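Local structure of Serine/threonine-protein acetyltransferase HopZ1a (Pseudomonas syringae pv. syringae, 5KLP) at residues 64-69 and 122-127; 150-155 and 232-237; 160-165 and 175-180. The protein transfers acetyl groups from acetyl-CoA to serine and threonine residues of host proteins, with inositol hexakisphosphate as cofactor, impairing the host microtubule network and immunity. The protein carries 10 engineered substitutions. All blocks are in the same frame, centred on the assembly; numbering follows the deposited sequence.

Contact 1. Residues 64-69 and 122-127. With CIT (citric acid), chain F.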
loop_
_atom_site.group_PDB
_atom_site.type_symbol
_atom_site.label_atom_id
_atom_site.label_comp_id
_atom_site.label_asym_id
_atom_site.label_seq_id
_atom_site.Cartn_x
_atom_site.Cartn_y
_atom_site.Cartn_z
ATOM N N LEU A 64 -9.399 4.081 -12.645
ATOM C CA LEU A 64 -8.350 4.365 -13.619
ATOM C C LEU A 64 -7.002 3.738 -13.251
ATOM O O LEU A 64 -6.341 3.141 -14.102
ATOM C CB LEU A 64 -8.168 5.869 -13.802
ATOM C CG LEU A 64 -9.123 6.582 -14.757
ATOM C CD1 LEU A 64 -8.792 8.068 -14.799
ATOM C CD2 LEU A 64 -9.014 5.964 -16.143
ATOM N N ASP A 65 -6.577 3.897 -12.003
ATOM C CA ASP A 65 -5.334 3.272 -11.571
ATOM C C ASP A 65 -5.404 1.763 -11.790
ATOM O O ASP A 65 -4.460 1.154 -12.307
ATOM C CB ASP A 65 -5.046 3.541 -10.086
ATOM C CG ASP A 65 -4.715 4.994 -9.790
ATOM O OD1 ASP A 65 -4.344 5.749 -10.720
ATOM O OD2 ASP A 65 -4.825 5.375 -8.605
ATOM N N ALA A 66 -6.534 1.173 -11.404
ATOM C CA ALA A 66 -6.701 -0.273 -11.456
ATOM C C ALA A 66 -6.635 -0.785 -12.892
ATOM O O ALA A 66 -6.075 -1.847 -13.152
ATOM C CB ALA A 66 -8.026 -0.677 -10.802
ATOM N N THR A 67 -7.204 -0.012 -13.812
ATOM C CA THR A 67 -7.195 -0.334 -15.238
ATOM C C THR A 67 -5.782 -0.405 -15.806
ATOM O O THR A 67 -5.478 -1.245 -16.654
ATOM C CB THR A 67 -8.011 0.716 -16.034
ATOM O OG1 THR A 67 -9.382 0.637 -15.632
ATOM C CG2 THR A 67 -7.914 0.478 -17.531
ATOM N N HIS A 68 -4.902 0.462 -15.325
ATOM C CA HIS A 68 -3.571 0.513 -15.898
ATOM C C HIS A 68 -2.530 -0.133 -14.995
ATOM O O HIS A 68 -1.331 -0.078 -15.294
ATOM C CB HIS A 68 -3.203 1.961 -16.193
ATOM C CG HIS A 68 -4.119 2.602 -17.187
ATOM N ND1 HIS A 68 -4.130 2.246 -18.516
ATOM C CD2 HIS A 68 -5.092 3.533 -17.039
ATOM C CE1 HIS A 68 -5.048 2.950 -19.154
ATOM N NE2 HIS A 68 -5.643 3.743 -18.282
ATOM N N LEU A 69 -2.986 -0.771 -13.916
ATOM C CA LEU A 69 -2.060 -1.348 -12.937
ATOM C C LEU A 69 -1.176 -2.448 -13.525
ATOM O O LEU A 69 0.026 -2.511 -13.230
ATOM C CB LEU A 69 -2.825 -1.895 -11.728
ATOM C CG LEU A 69 -1.922 -2.502 -10.649
ATOM C CD1 LEU A 69 -0.908 -1.474 -10.190
ATOM C CD2 LEU A 69 -2.736 -3.023 -9.482
ATOM N N LYS A 122 -12.769 -2.046 -5.454
ATOM C CA LYS A 122 -11.557 -1.255 -5.301
ATOM C C LYS A 122 -11.047 -1.364 -3.843
ATOM O O LYS A 122 -10.925 -2.475 -3.309
ATOM C CB LYS A 122 -11.815 0.210 -5.704
ATOM C CG LYS A 122 -12.417 0.404 -7.119
ATOM C CD LYS A 122 -11.592 -0.318 -8.199
ATOM C CE LYS A 122 -12.294 -0.339 -9.574
ATOM N NZ LYS A 122 -13.401 -1.343 -9.669
ATOM N N HIS A 123 -10.791 -0.230 -3.191
ATOM C CA HIS A 123 -10.225 -0.250 -1.826
ATOM C C HIS A 123 -9.044 -1.217 -1.687
ATOM O O HIS A 123 -8.967 -2.006 -0.734
ATOM C CB HIS A 123 -11.293 -0.628 -0.793
ATOM C CG HIS A 123 -12.352 0.413 -0.630
ATOM N ND1 HIS A 123 -13.391 0.562 -1.525
ATOM C CD2 HIS A 123 -12.513 1.376 0.305
ATOM C CE1 HIS A 123 -14.158 1.567 -1.135
ATOM N NE2 HIS A 123 -13.648 2.076 -0.027
ATOM N N HIS A 124 -8.136 -1.144 -2.644
ATOM C CA HIS A 124 -7.034 -2.090 -2.763
ATOM C C HIS A 124 -6.108 -2.176 -1.557
ATOM O O HIS A 124 -5.905 -1.202 -0.833
ATOM C CB HIS A 124 -6.209 -1.735 -3.996
ATOM C CG HIS A 124 -6.935 -1.957 -5.283
ATOM N ND1 HIS A 124 -8.017 -1.197 -5.669
ATOM C CD2 HIS A 124 -6.752 -2.877 -6.260
ATOM C CE1 HIS A 124 -8.460 -1.625 -6.839
ATOM N NE2 HIS A 124 -7.713 -2.648 -7.216
ATOM N N VAL A 125 -5.532 -3.353 -1.363
ATOM C CA VAL A 125 -4.462 -3.527 -0.393
ATOM C C VAL A 125 -3.332 -4.281 -1.064
ATOM O O VAL A 125 -3.478 -4.755 -2.192
ATOM C CB VAL A 125 -4.928 -4.291 0.858
ATOM C CG1 VAL A 125 -6.037 -3.504 1.565
ATOM C CG2 VAL A 125 -5.394 -5.693 0.468
HETATM N N MSE A 126 -2.206 -4.369 -0.370
HETATM C CA MSE A 126 -1.036 -5.089 -0.846
HETATM C C MSE A 126 -0.763 -6.246 0.089
HETATM O O MSE A 126 -0.731 -6.056 1.312
HETATM C CB MSE A 126 0.179 -4.161 -0.914
HETATM C CG MSE A 126 1.371 -4.724 -1.678
HETATM SE SE MSE A 126 2.518 -5.880 -0.611
HETATM C CE MSE A 126 3.080 -4.564 0.749
ATOM N N ALA A 127 -0.560 -7.440 -0.467
ATOM C CA ALA A 127 -0.148 -8.565 0.368
ATOM C C ALA A 127 1.262 -8.999 0.015
ATOM O O ALA A 127 1.583 -9.214 -1.157
ATOM C CB ALA A 127 -1.114 -9.741 0.236
HETATM C C1 CIT F . -9.246 -4.133 -9.764
HETATM O O1 CIT F . -9.912 -3.279 -9.135
HETATM O O2 CIT F . -8.033 -4.299 -9.483
HETATM C C2 CIT F . -9.913 -4.938 -10.854
HETATM C C3 CIT F . -9.363 -4.533 -12.223
HETATM O O7 CIT F . -8.228 -3.662 -12.023
HETATM C C4 CIT F . -8.872 -5.734 -13.022
HETATM C C5 CIT F . -10.021 -6.520 -13.606
HETATM O O3 CIT F . -11.087 -6.698 -12.972
HETATM O O4 CIT F . -9.903 -7.006 -14.753
HETATM C C6 CIT F . -10.367 -3.743 -13.054
HETATM O O5 CIT F . -9.974 -3.052 -14.020
HETATM O O6 CIT F . -11.586 -3.764 -12.778
#
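Ala66 meets Lys122 and His124 where helix 61-79 faces the loop leading into strand 125-130. This loop carries the catalytic His123 of the YopJ-family acetyltransferase fold, related to that of clan CA cysteine peptidases. The contact is small. The methyl CB of Ala66 lies 4.1 Å from CE1 of His124, approaching the ring obliquely. Lys122 comes past the edge of the same ring, with CD in its plane. CD is also 4.4 Å from Ala66 CB.

A citrate, probably from the crystallisation liquor, bridges the two segments. His124 NE2 donates to citrate O2 at 2.8 Å, and the bond is nearly straight (173°). The N-H points at O2, and O1 of the same carboxylate is only a weak second acceptor (121°). The citrate hydroxyl O7 gives a weak bond of 3.0 Å to the backbone O of Ala66. The bend of Lys122 at chi2 (-53°) turns CD toward the citrate, 3.5 Å from O1.

Further out, His124 packs on Val190 and Ser193 of helix 189-202, the helix that begins at catalytic Cys189, and on Ile109 of the sheet. Asp65 ties the other segment to Arg329 by a salt bridge and to Tyr44 by a hydrogen bond. Neighbouring His123 has its ND1 bonded to Leu121 O, and its NE2 to O2 of a second citrate.

Contact 2. Residues 150-155 and 232-237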
loop_
_atom_site.group_PDB
_atom_site.type_symbol
_atom_site.label_atom_id
_atom_site.label_comp_id
_atom_site.label_asym_id
_atom_site.label_seq_id
_atom_site.Cartn_x
_atom_site.Cartn_y
_atom_site.Cartn_z
ATOM N N ALA A 150 -15.589 3.559 8.088
ATOM C CA ALA A 150 -16.598 4.398 8.733
ATOM C C ALA A 150 -17.972 3.734 8.789
ATOM O O ALA A 150 -18.764 4.022 9.679
ATOM C CB ALA A 150 -16.693 5.748 8.017
ATOM N N ARG A 151 -18.250 2.830 7.854
ATOM C CA ARG A 151 -19.509 2.089 7.884
ATOM C C ARG A 151 -19.253 0.578 8.065
ATOM O O ARG A 151 -20.090 -0.257 7.706
ATOM C CB ARG A 151 -20.293 2.381 6.594
ATOM C CG ARG A 151 -20.624 3.875 6.455
ATOM C CD ARG A 151 -21.028 4.345 5.041
ATOM N NE ARG A 151 -21.959 3.463 4.338
ATOM C CZ ARG A 151 -21.668 2.775 3.237
ATOM N NH1 ARG A 151 -20.461 2.844 2.695
ATOM N NH2 ARG A 151 -22.594 2.013 2.673
ATOM N N TYR A 152 -18.100 0.249 8.656
ATOM C CA TYR A 152 -17.681 -1.137 8.934
ATOM C C TYR A 152 -17.598 -2.006 7.683
ATOM O O TYR A 152 -17.596 -3.230 7.777
ATOM C CB TYR A 152 -18.611 -1.810 9.957
ATOM C CG TYR A 152 -18.784 -0.990 11.211
ATOM C CD1 TYR A 152 -17.832 -1.021 12.210
ATOM C CD2 TYR A 152 -19.903 -0.190 11.393
ATOM C CE1 TYR A 152 -17.976 -0.266 13.359
ATOM C CE2 TYR A 152 -20.061 0.567 12.538
ATOM C CZ TYR A 152 -19.092 0.526 13.520
ATOM O OH TYR A 152 -19.241 1.277 14.661
ATOM N N GLN A 153 -17.533 -1.380 6.511
ATOM C CA GLN A 153 -17.485 -2.144 5.267
ATOM C C GLN A 153 -16.108 -2.777 5.026
ATOM O O GLN A 153 -16.021 -3.949 4.639
ATOM C CB GLN A 153 -17.888 -1.265 4.092
ATOM C CG GLN A 153 -19.304 -0.692 4.241
ATOM C CD GLN A 153 -20.384 -1.766 4.240
ATOM O OE1 GLN A 153 -20.685 -2.363 3.205
ATOM N NE2 GLN A 153 -20.978 -2.010 5.410
ATOM N N GLN A 154 -15.028 -2.024 5.237
ATOM C CA GLN A 154 -13.695 -2.604 5.028
ATOM C C GLN A 154 -13.483 -3.814 5.938
ATOM O O GLN A 154 -12.862 -4.798 5.537
ATOM C CB GLN A 154 -12.570 -1.589 5.266
ATOM C CG GLN A 154 -12.080 -0.837 4.025
ATOM C CD GLN A 154 -11.578 -1.725 2.881
ATOM O OE1 GLN A 154 -12.371 -2.185 2.070
ATOM N NE2 GLN A 154 -10.254 -1.934 2.794
ATOM N N LEU A 155 -14.000 -3.739 7.165
ATOM C CA LEU A 155 -13.860 -4.849 8.098
ATOM C C LEU A 155 -14.511 -6.112 7.549
ATOM O O LEU A 155 -13.930 -7.185 7.617
ATOM C CB LEU A 155 -14.471 -4.504 9.455
ATOM C CG LEU A 155 -14.516 -5.663 10.458
ATOM C CD1 LEU A 155 -13.109 -6.143 10.774
ATOM C CD2 LEU A 155 -15.230 -5.234 11.725
ATOM N N GLY A 232 -8.530 -2.300 16.749
ATOM C CA GLY A 232 -8.306 -2.341 18.184
ATOM C C GLY A 232 -9.319 -1.523 18.954
ATOM O O GLY A 232 -9.794 -1.948 20.019
ATOM N N ALA A 233 -9.646 -0.347 18.422
ATOM C CA ALA A 233 -10.648 0.515 19.034
ATOM C C ALA A 233 -11.981 -0.205 19.094
ATOM O O ALA A 233 -12.656 -0.206 20.122
ATOM C CB ALA A 233 -10.788 1.808 18.255
ATOM N N LEU A 234 -12.351 -0.835 17.986
ATOM C CA LEU A 234 -13.639 -1.512 17.910
ATOM C C LEU A 234 -13.679 -2.704 18.868
ATOM O O LEU A 234 -14.686 -2.944 19.545
ATOM C CB LEU A 234 -13.928 -1.954 16.472
ATOM C CG LEU A 234 -15.235 -2.714 16.235
ATOM C CD1 LEU A 234 -16.396 -1.866 16.736
ATOM C CD2 LEU A 234 -15.400 -3.016 14.757
ATOM N N GLU A 235 -12.577 -3.443 18.932
ATOM C CA GLU A 235 -12.483 -4.569 19.853
ATOM C C GLU A 235 -12.605 -4.131 21.309
ATOM O O GLU A 235 -13.315 -4.769 22.099
ATOM C CB GLU A 235 -11.166 -5.320 19.641
ATOM C CG GLU A 235 -11.148 -6.091 18.318
ATOM C CD GLU A 235 -9.798 -6.702 17.989
ATOM O OE1 GLU A 235 -8.780 -6.286 18.586
ATOM O OE2 GLU A 235 -9.759 -7.593 17.114
ATOM N N ALA A 236 -11.941 -3.033 21.661
ATOM C CA ALA A 236 -11.985 -2.554 23.046
ATOM C C ALA A 236 -13.362 -2.007 23.391
ATOM O O ALA A 236 -13.870 -2.224 24.485
ATOM C CB ALA A 236 -10.925 -1.501 23.282
ATOM N N SER A 237 -13.959 -1.289 22.451
ATOM C CA SER A 237 -15.281 -0.715 22.661
ATOM C C SER A 237 -16.370 -1.776 22.811
ATOM O O SER A 237 -17.258 -1.634 23.646
ATOM C CB SER A 237 -15.644 0.235 21.520
ATOM O OG SER A 237 -16.095 -0.488 20.392
#
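Tyr152 and Leu234 are the nearest backbone pair, with CA atoms 9.9 Å apart, so the start of helix 153-167 and helix 230-238 meet through side chains alone. In this YopJ-family acetyltransferase, helix 153-167 is the connecting helix of a beta-alpha-beta crossover. Tyr152 is at its N-cap position, with a backbone in the left-handed region (phi 59°).

Leu234 carries the contact on its side. Its CG stands opposite the backbone N (chi1 178°), which carries both methyls toward the other segment. CD2 is the shared atom. It lies 3.8 Å from CD2 of Leu155 and 4.0 Å from CE1 of Tyr152. The other methyl, CD1, is 4.1 Å from Tyr152 CE1. The leucine reaches the tyrosine ring at a slant. Val242 also packs on Leu234.

The turn before the helix has its own brace. Gln153 NE2 donates to Arg151 O at 3.0 Å in an almost straight bond (172°). The oxygen lies in the amide plane of Gln153, while the donor sits above the carbonyl plane of Arg151. Gln153 CG also lies over one face of the Arg151 guanidinium group, offset toward its rim. A citrate distinct from the one held by His124, also probably from the crystallisation liquor, accepts from the backbone N of Arg151, Gln153 and Gln154. Ala150 contacts CoA in another structure of this protein.

On helix 230-238, Leu234 O accepts hydrogen bonds from the OG atoms of Ser237 and Ser238. Ser237 OG is 3.0 Å from Leu234 O and tilted from its carbonyl plane.

Contact 3. Residues 160-165 and 175-180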
loop_
_atom_site.group_PDB
_atom_site.type_symbol
_atom_site.label_atom_id
_atom_site.label_comp_id
_atom_site.label_asym_id
_atom_site.label_seq_id
_atom_site.Cartn_x
_atom_site.Cartn_y
_atom_site.Cartn_z
ATOM N N LEU A 160 -13.865 -11.404 4.876
ATOM C CA LEU A 160 -14.089 -12.315 3.757
ATOM C C LEU A 160 -12.754 -12.928 3.299
ATOM O O LEU A 160 -12.650 -14.134 3.113
ATOM C CB LEU A 160 -14.797 -11.596 2.596
ATOM C CG LEU A 160 -15.110 -12.436 1.352
ATOM C CD1 LEU A 160 -16.047 -13.612 1.707
ATOM C CD2 LEU A 160 -15.731 -11.581 0.247
ATOM N N THR A 161 -11.738 -12.091 3.130
ATOM C CA THR A 161 -10.407 -12.563 2.754
ATOM C C THR A 161 -9.870 -13.579 3.766
ATOM O O THR A 161 -9.401 -14.659 3.395
ATOM C CB THR A 161 -9.426 -11.380 2.628
ATOM O OG1 THR A 161 -9.946 -10.455 1.677
ATOM C CG2 THR A 161 -8.032 -11.847 2.167
ATOM N N LEU A 162 -9.966 -13.241 5.047
ATOM C CA LEU A 162 -9.497 -14.137 6.100
ATOM C C LEU A 162 -10.266 -15.455 6.076
ATOM O O LEU A 162 -9.692 -16.543 6.238
ATOM C CB LEU A 162 -9.629 -13.468 7.473
ATOM C CG LEU A 162 -8.772 -12.222 7.708
ATOM C CD1 LEU A 162 -9.088 -11.587 9.060
ATOM C CD2 LEU A 162 -7.289 -12.580 7.642
ATOM N N GLU A 163 -11.572 -15.355 5.890
ATOM C CA GLU A 163 -12.408 -16.550 5.874
ATOM C C GLU A 163 -11.992 -17.482 4.741
ATOM O O GLU A 163 -11.853 -18.701 4.922
ATOM C CB GLU A 163 -13.875 -16.160 5.737
ATOM C CG GLU A 163 -14.830 -17.325 5.731
ATOM C CD GLU A 163 -16.233 -16.897 5.347
ATOM O OE1 GLU A 163 -16.383 -16.259 4.283
ATOM O OE2 GLU A 163 -17.182 -17.196 6.105
ATOM N N ASP A 164 -11.787 -16.901 3.567
ATOM C CA ASP A 164 -11.403 -17.681 2.405
ATOM C C ASP A 164 -10.004 -18.273 2.584
ATOM O O ASP A 164 -9.786 -19.434 2.269
ATOM C CB ASP A 164 -11.494 -16.822 1.130
ATOM C CG ASP A 164 -12.944 -16.512 0.729
ATOM O OD1 ASP A 164 -13.834 -17.346 1.021
ATOM O OD2 ASP A 164 -13.198 -15.447 0.117
ATOM N N LEU A 165 -9.073 -17.486 3.108
ATOM C CA LEU A 165 -7.733 -17.989 3.398
ATOM C C LEU A 165 -7.797 -19.214 4.313
ATOM O O LEU A 165 -7.187 -20.251 4.033
ATOM C CB LEU A 165 -6.885 -16.885 4.046
ATOM C CG LEU A 165 -6.282 -15.850 3.085
ATOM C CD1 LEU A 165 -5.765 -14.633 3.823
ATOM C CD2 LEU A 165 -5.135 -16.491 2.314
ATOM N N VAL A 175 -1.259 -14.976 9.570
ATOM C CA VAL A 175 -1.683 -13.824 8.773
ATOM C C VAL A 175 -1.748 -12.561 9.623
ATOM O O VAL A 175 -2.257 -12.594 10.749
ATOM C CB VAL A 175 -3.064 -14.078 8.120
ATOM C CG1 VAL A 175 -3.485 -12.902 7.243
ATOM C CG2 VAL A 175 -3.015 -15.357 7.293
ATOM N N ALA A 176 -1.240 -11.455 9.073
ATOM C CA ALA A 176 -1.305 -10.157 9.730
ATOM C C ALA A 176 -1.882 -9.088 8.811
ATOM O O ALA A 176 -1.572 -9.029 7.616
ATOM C CB ALA A 176 0.092 -9.723 10.207
ATOM N N ILE A 177 -2.717 -8.229 9.377
ATOM C CA ILE A 177 -3.175 -7.066 8.647
ATOM C C ILE A 177 -2.587 -5.847 9.330
ATOM O O ILE A 177 -2.868 -5.575 10.499
ATOM C CB ILE A 177 -4.704 -6.967 8.597
ATOM C CG1 ILE A 177 -5.290 -8.220 7.947
ATOM C CG2 ILE A 177 -5.108 -5.730 7.825
ATOM C CD1 ILE A 177 -6.803 -8.256 7.906
ATOM N N ILE A 178 -1.756 -5.125 8.597
ATOM C CA ILE A 178 -1.093 -3.957 9.137
ATOM C C ILE A 178 -1.759 -2.692 8.611
ATOM O O ILE A 178 -1.788 -2.418 7.409
ATOM C CB ILE A 178 0.396 -3.964 8.805
ATOM C CG1 ILE A 178 1.044 -5.189 9.465
ATOM C CG2 ILE A 178 1.065 -2.670 9.287
ATOM C CD1 ILE A 178 2.475 -5.407 9.068
ATOM N N GLU A 179 -2.331 -1.937 9.538
ATOM C CA GLU A 179 -3.085 -0.742 9.193
ATOM C C GLU A 179 -2.172 0.478 9.264
ATOM O O GLU A 179 -1.712 0.821 10.338
ATOM C CB GLU A 179 -4.275 -0.588 10.141
ATOM C CG GLU A 179 -5.018 0.736 10.026
ATOM C CD GLU A 179 -6.129 0.868 11.057
ATOM O OE1 GLU A 179 -7.161 0.186 10.885
ATOM O OE2 GLU A 179 -5.961 1.638 12.046
ATOM N N THR A 180 -1.916 1.154 8.145
ATOM C CA THR A 180 -0.984 2.282 8.224
ATOM C C THR A 180 -1.678 3.641 8.413
ATOM O O THR A 180 -1.111 4.529 9.042
ATOM C CB THR A 180 -0.076 2.371 6.967
ATOM O OG1 THR A 180 -0.838 2.834 5.846
ATOM C CG2 THR A 180 0.531 1.012 6.622
#
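Thr180 OG1 lies just past strand 175-179, whose Val175 and Ile177 pack on helix 160-165. It is hydrogen-bonded to Tyr196 OH and Ala182 N, with weak further bonds to the backbone O of Glu143 and Pro144. The contact belongs to a beta-alpha-beta crossover: strand 138-143, helix 153-167 and strand 175-179.

The helix segment runs almost antiparallel to the strand, at 167°, and their axes come within 11.0 Å. The interface is buried and wholly apolar. Leu162 uses both of its methyls. CD2 rests 3.8 Å from Val175 CG1, and CD1 is 4.2 Å from Ile177 CD1, at the end of the isoleucine chain. Leu162 leaves the helix at its flank rather than aimed at the strand. Its CG lies beside the backbone N (chi1 -64°), and the methyls beyond it reach across.

Val175 and Ile177 both point toward the helix. Met243 adds to the packing on Leu162. Leu165 also touches Leu98 of helix 91-98 and Ile139 of the sheet. On the strand side, Val175 CG1 is the atom shared by both leucines, with CD1 of Leu165 looser at 4.5 Å.

Contacts 1 and 2 have centres about 23 Å apart but meet directly near the active site: CB of the catalytic His123 lies 3.4 Å from Gln154 OE1, while Gln154 NE2 is hydrogen-bonded to OE2 of the catalytic Glu143. Contact 3 is nested in the loop closed by contact 2, and both use helix 153-167. Their centres are about 14 Å apart. Contacts 1 and 3 reach the same mixed sheet, with centres about 17 Å apart. The side chain of His124 in contact 1 is about 4 Å from that of Cys189. That of Ile177 in contact 3 is about 4 Å from that of Glu143, and that of Leu155 in contact 2 about 9 Å.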